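Local coordinates for protein Ser-thr phosphatase MSPP (Mycobacterium smegmatis, PDB 2JFR) that probably removes phosphate from serine and threonine residues of proteins, as a PPM-family phosphatase whose active site holds manganese and magnesium ions, at residues 31-36 / 92-97; 23-28 / 225-230. All coordinates share one frame; numbering follows the deposited sequence. Where two conformers were deposited one is given.

Contact 1. Residues 31-36 / 92-97; sequences LYAVAD and LTAVAV. With MN (manganese (II) ion), chain C; MG (magnesium ion), chain B.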
loop_
_atom_site.group_PDB
_atom_site.type_symbol
_atom_site.label_atom_id
_atom_site.label_comp_id
_atom_site.label_asym_id
_atom_site.label_seq_id
_atom_site.Cartn_x
_atom_site.Cartn_y
_atom_site.Cartn_z
ATOM N N LEU A 31 0.173 12.584 -4.154
ATOM C CA LEU A 31 -0.281 11.611 -3.152
ATOM C C LEU A 31 -0.752 10.322 -3.819
ATOM O O LEU A 31 -1.591 10.332 -4.733
ATOM C CB LEU A 31 -1.450 12.201 -2.345
ATOM C CG LEU A 31 -1.983 11.306 -1.246
ATOM C CD1 LEU A 31 -0.951 11.082 -0.151
ATOM C CD2 LEU A 31 -3.270 11.887 -0.652
ATOM N N TYR A 32 -0.245 9.220 -3.307
ATOM C CA TYR A 32 -0.521 7.880 -3.825
ATOM C C TYR A 32 -0.784 6.988 -2.650
ATOM O O TYR A 32 -0.098 7.056 -1.646
ATOM C CB TYR A 32 0.668 7.363 -4.635
ATOM C CG TYR A 32 0.953 8.277 -5.807
ATOM C CD1 TYR A 32 0.280 8.109 -6.997
ATOM C CD2 TYR A 32 1.816 9.344 -5.700
ATOM C CE1 TYR A 32 0.486 8.938 -8.069
ATOM C CE2 TYR A 32 2.001 10.217 -6.791
ATOM C CZ TYR A 32 1.325 9.981 -7.931
ATOM O OH TYR A 32 1.525 10.868 -8.993
ATOM N N ALA A 33 -1.757 6.063 -2.763
ATOM C CA ALA A 33 -2.015 5.205 -1.624
ATOM C C ALA A 33 -2.721 3.928 -2.055
ATOM O O ALA A 33 -3.449 3.898 -3.055
ATOM C CB ALA A 33 -2.868 5.920 -0.567
ATOM N N VAL A 34 -2.538 2.916 -1.234
ATOM C CA VAL A 34 -3.324 1.683 -1.260
ATOM C C VAL A 34 -3.855 1.427 0.131
ATOM O O VAL A 34 -3.153 1.604 1.119
ATOM C CB VAL A 34 -2.480 0.493 -1.756
ATOM C CG1 VAL A 34 -3.222 -0.839 -1.621
ATOM C CG2 VAL A 34 -2.010 0.720 -3.175
ATOM N N ALA A 35 -5.099 0.947 0.169
ATOM C CA ALA A 35 -5.739 0.523 1.419
ATOM C C ALA A 35 -6.361 -0.849 1.179
ATOM O O ALA A 35 -7.163 -1.006 0.268
ATOM C CB ALA A 35 -6.791 1.528 1.848
ATOM N N ASP A 36 -5.978 -1.813 1.991
ATOM C CA ASP A 36 -6.506 -3.177 1.885
ATOM C C ASP A 36 -7.444 -3.412 3.056
ATOM O O ASP A 36 -7.019 -3.580 4.202
ATOM C CB ASP A 36 -5.345 -4.181 1.920
ATOM C CG ASP A 36 -5.803 -5.629 1.873
ATOM O OD1 ASP A 36 -7.026 -5.842 2.040
ATOM O OD2 ASP A 36 -4.935 -6.495 1.674
ATOM N N LEU A 92 -3.250 0.826 5.346
ATOM C CA LEU A 92 -3.066 2.012 4.543
ATOM C C LEU A 92 -1.593 2.226 4.353
ATOM O O LEU A 92 -0.837 2.276 5.328
ATOM C CB LEU A 92 -3.670 3.222 5.234
ATOM C CG LEU A 92 -3.463 4.576 4.479
ATOM C CD1 LEU A 92 -4.134 4.560 3.146
ATOM C CD2 LEU A 92 -3.959 5.745 5.346
ATOM N N THR A 93 -1.170 2.403 3.087
ATOM C CA THR A 93 0.170 2.842 2.766
ATOM C C THR A 93 0.023 4.046 1.845
ATOM O O THR A 93 -0.579 3.905 0.773
ATOM C CB THR A 93 0.996 1.764 2.115
ATOM O OG1 THR A 93 1.136 0.736 3.085
ATOM C CG2 THR A 93 2.353 2.254 1.666
ATOM N N ALA A 94 0.532 5.171 2.284
ATOM C CA ALA A 94 0.433 6.423 1.534
ATOM C C ALA A 94 1.841 6.943 1.269
ATOM O O ALA A 94 2.708 6.932 2.158
ATOM C CB ALA A 94 -0.369 7.443 2.329
ATOM N N VAL A 95 2.040 7.403 0.066
ATOM C CA VAL A 95 3.267 8.058 -0.370
ATOM C C VAL A 95 2.941 9.452 -0.812
ATOM O O VAL A 95 2.036 9.661 -1.607
ATOM C CB VAL A 95 3.908 7.269 -1.537
ATOM C CG1 VAL A 95 5.027 8.063 -2.177
ATOM C CG2 VAL A 95 4.391 5.907 -1.071
ATOM N N ALA A 96 3.701 10.427 -0.304
ATOM C CA ALA A 96 3.651 11.778 -0.800
ATOM C C ALA A 96 5.007 12.096 -1.405
ATOM O O ALA A 96 6.022 12.064 -0.704
ATOM C CB ALA A 96 3.299 12.779 0.279
ATOM N N VAL A 97 5.016 12.401 -2.707
ATOM C CA VAL A 97 6.270 12.675 -3.402
ATOM C C VAL A 97 6.599 14.162 -3.237
ATOM O O VAL A 97 6.538 14.954 -4.191
ATOM C CB VAL A 97 6.261 12.219 -4.858
ATOM C CG1 VAL A 97 7.639 12.337 -5.437
ATOM C CG2 VAL A 97 5.733 10.784 -4.976
HETATM MN MN MN C . -5.148 -8.468 0.987
HETATM MG MG MG B . -8.485 -7.204 2.134
HETATM O O HOH W 1 -7.334 -8.741 1.238
HETATM O O HOH W 2 -10.203 -8.353 2.088
HETATM O O HOH W 3 -8.959 -6.468 0.256
HETATM O O HOH W 4 -7.727 -8.058 3.832
HETATM O O HOH W 5 -5.112 -9.276 2.875
#
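Tyr32 and Val95 trade two backbone hydrogen bonds, Tyr32 N to Val95 O at 2.9 Å and Val95 N to Tyr32 O at 2.8 Å, and Val34 repeats the exchange with Thr93. These are hydrogen-bonded pairs of antiparallel neighbours inside one sheet of the PP2C beta sandwich. Between them sits the non-hydrogen-bonded pair Ala33 and Ala94, whose CB methyls lie 4.1 Å apart. The alanines let helix 42-59 come close over this face, where its Leu50 touches Ala33 and Leu92 and its Ser46 touches Ala35. In one of its two conformers Leu92 CD1 packs against the CB methyls of Ala33 and Ala35, a contact that is doubtful for the other. The other face carries the beta-branched Val34, Thr93 and Val95 with the ring of Tyr32, and these pack on Ile183 of the opposing sheet. Tyr32 CE2 meets Val97 CG2 at 4.2 Å. The buried Thr93 OG1 is hydrogen-bonded to Ser113 O.

Segment 31-36 reaches the metals at Asp36, within a strand that runs on to residue 38. The backbone of Asp36 is held by a hydrogen bond from its N to Thr91 OG1, while its carboxylate spans both ions: OD1 binds magnesium at 2.0 Å and OD2 binds manganese at 2.1 Å. Asp186 and Asp224 also bind the manganese, and Gly37 O the magnesium. Water 1 bridges the ions, 2.2 Å from manganese and 2.1 Å from magnesium.

Contact 2. Residues 23-28 / 225-230; sequences DACLAD and NTTVVV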
loop_
_atom_site.group_PDB
_atom_site.type_symbol
_atom_site.label_atom_id
_atom_site.label_comp_id
_atom_site.label_asym_id
_atom_site.label_seq_id
_atom_site.Cartn_x
_atom_site.Cartn_y
_atom_site.Cartn_z
ATOM N N ASP A 23 -9.975 -3.897 -1.535
ATOM C CA ASP A 23 -8.855 -2.972 -1.685
ATOM C C ASP A 23 -9.378 -1.670 -2.295
ATOM O O ASP A 23 -10.444 -1.614 -2.929
ATOM C CB ASP A 23 -7.835 -3.542 -2.682
ATOM C CG ASP A 23 -6.934 -4.677 -2.259
ATOM O OD1 ASP A 23 -6.982 -5.134 -1.094
ATOM O OD2 ASP A 23 -6.150 -5.117 -3.158
ATOM N N ALA A 24 -8.604 -0.619 -2.113
ATOM C CA ALA A 24 -8.863 0.686 -2.706
ATOM C C ALA A 24 -7.512 1.314 -3.014
ATOM O O ALA A 24 -6.520 1.021 -2.363
ATOM C CB ALA A 24 -9.699 1.550 -1.806
ATOM N N CYS A 25 -7.489 2.240 -3.960
ATOM C CA CYS A 25 -6.264 2.977 -4.262
ATOM C C CYS A 25 -6.562 4.421 -4.626
ATOM O O CYS A 25 -7.712 4.778 -4.911
ATOM C CB CYS A 25 -5.438 2.315 -5.310
ATOM S SG CYS A 25 -6.118 2.207 -6.902
ATOM N N LEU A 26 -5.529 5.233 -4.568
ATOM C CA LEU A 26 -5.595 6.665 -4.774
ATOM C C LEU A 26 -4.334 7.076 -5.528
ATOM O O LEU A 26 -3.239 6.679 -5.166
ATOM C CB LEU A 26 -5.629 7.334 -3.397
ATOM C CG LEU A 26 -5.581 8.848 -3.303
ATOM C CD1 LEU A 26 -6.819 9.433 -3.973
ATOM C CD2 LEU A 26 -5.537 9.274 -1.837
ATOM N N ALA A 27 -4.510 7.959 -6.527
ATOM C CA ALA A 27 -3.343 8.519 -7.258
ATOM C C ALA A 27 -3.809 9.936 -7.581
ATOM O O ALA A 27 -4.700 10.146 -8.416
ATOM C CB ALA A 27 -2.942 7.697 -8.461
ATOM N N ASP A 28 -3.253 10.939 -6.944
ATOM C CA ASP A 28 -3.734 12.293 -7.119
ATOM C C ASP A 28 -2.706 13.307 -6.732
ATOM O O ASP A 28 -2.328 13.490 -5.555
ATOM C CB ASP A 28 -4.932 12.532 -6.243
ATOM C CG ASP A 28 -5.475 13.947 -6.385
ATOM O OD1 ASP A 28 -5.075 14.628 -7.350
ATOM O OD2 ASP A 28 -6.263 14.400 -5.527
ATOM N N ASN A 225 -7.616 -10.152 -3.514
ATOM C CA ASN A 225 -7.583 -8.914 -4.263
ATOM C C ASN A 225 -6.141 -8.428 -4.420
ATOM O O ASN A 225 -5.374 -8.545 -3.462
ATOM C CB ASN A 225 -8.346 -7.846 -3.477
ATOM C CG ASN A 225 -9.723 -8.210 -2.989
ATOM O OD1 ASN A 225 -10.133 -7.737 -1.925
ATOM N ND2 ASN A 225 -10.488 -8.996 -3.716
ATOM N N THR A 226 -5.809 -7.908 -5.587
ATOM C CA THR A 226 -4.496 -7.301 -5.816
ATOM C C THR A 226 -4.681 -5.912 -6.350
ATOM O O THR A 226 -5.402 -5.720 -7.334
ATOM C CB THR A 226 -3.664 -8.172 -6.814
ATOM O OG1 THR A 226 -3.453 -9.453 -6.232
ATOM C CG2 THR A 226 -2.311 -7.533 -7.075
ATOM N N THR A 227 -4.009 -4.960 -5.754
ATOM C CA THR A 227 -4.067 -3.553 -6.157
ATOM C C THR A 227 -2.671 -3.011 -6.160
ATOM O O THR A 227 -1.919 -3.232 -5.216
ATOM C CB THR A 227 -4.976 -2.796 -5.193
ATOM O OG1 THR A 227 -6.257 -3.413 -5.227
ATOM C CG2 THR A 227 -5.130 -1.323 -5.557
ATOM N N VAL A 228 -2.331 -2.278 -7.205
ATOM C CA VAL A 228 -0.997 -1.751 -7.414
ATOM C C VAL A 228 -1.073 -0.302 -7.882
ATOM O O VAL A 228 -1.933 0.085 -8.679
ATOM C CB VAL A 228 -0.210 -2.625 -8.395
ATOM C CG1 VAL A 228 0.093 -3.976 -7.809
ATOM C CG2 VAL A 228 -0.910 -2.764 -9.748
ATOM N N VAL A 229 -0.111 0.482 -7.394
ATOM C CA VAL A 229 0.088 1.863 -7.809
ATOM C C VAL A 229 1.570 1.987 -8.143
ATOM O O VAL A 229 2.433 1.697 -7.307
ATOM C CB VAL A 229 -0.287 2.836 -6.709
ATOM C CG1 VAL A 229 -0.004 4.278 -7.146
ATOM C CG2 VAL A 229 -1.742 2.668 -6.309
ATOM N N VAL A 230 1.865 2.415 -9.386
ATOM C CA VAL A 230 3.224 2.586 -9.873
ATOM C C VAL A 230 3.469 4.039 -10.095
ATOM O O VAL A 230 2.642 4.728 -10.724
ATOM C CB VAL A 230 3.429 1.740 -11.155
ATOM C CG1 VAL A 230 4.680 2.133 -11.910
ATOM C CG2 VAL A 230 3.503 0.291 -10.817
HETATM O O HOH W 6 -5.504 -7.520 -0.867
HETATM O O HOH W 3 -8.959 -6.468 0.256
#
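In the second shell of the two-metal site, Asp23 meets Thr227 and Asn225 through a carboxylate whose two oxygens do different work. OD2 accepts a hydrogen bond from Thr227 OG1 at 2.7 Å on its anti lone pair, and Ser185 OG is a further partner of this oxygen. OD1 takes one hydrogen from each of two metal-bound waters. Water 3, a ligand of magnesium, lies 2.7 Å from Asp23 OD1 and also donates to Asn225 OD1. Water 6, a ligand of manganese, donates to Asp23 OD1 and to Asn225 O. An acid suits this place because it gathers four hydrogen bonds without touching a metal, and it would fix how both waters are turned.

The strands themselves belong to opposite sheets of the PP2C sandwich and run nearly parallel, 10° apart, with their axes 7.3 Å apart at closest; side chains and two waters bridge them. The amide of Asn225 stands 83° from the Asp23 carboxylate, and ND2 is hydrogen-bonded to Gln14 O and Asn20 O. Thr227 serves both the polar and the apolar part of the contact: OG1 lies anti to its carbonyl carbon (chi1 -58°), facing the acid, while Thr227 CG2 packs 3.7 Å from Cys25 CB. Val229 continues the apolar part, its CG2 lying 3.8 Å from the same Cys25 CB. On the far face of strand 23-28, Ala24 and Leu26 turn to helix 42-59, with Leu50 touching both.

From the N terminus, strand 5-13 is laid at an edge of one sheet before the chain crosses to the other and forms 23-28, an outermost strand. A tight turn brings it back as 31-36, its neighbour. Two helices, 42-59 and 63-81, follow, and the return as 92-97 closes a loop of 55 residues at contact 1, between two strands of one sheet. Much later 225-230, beside strand 5-13, closes contact 2 around 196 residues, so contact 1 is nested inside it and contact 2 joins sheet to sheet. The two meet through Ala35 O and Ala24 N, 2.8 Å apart, and they share water 3.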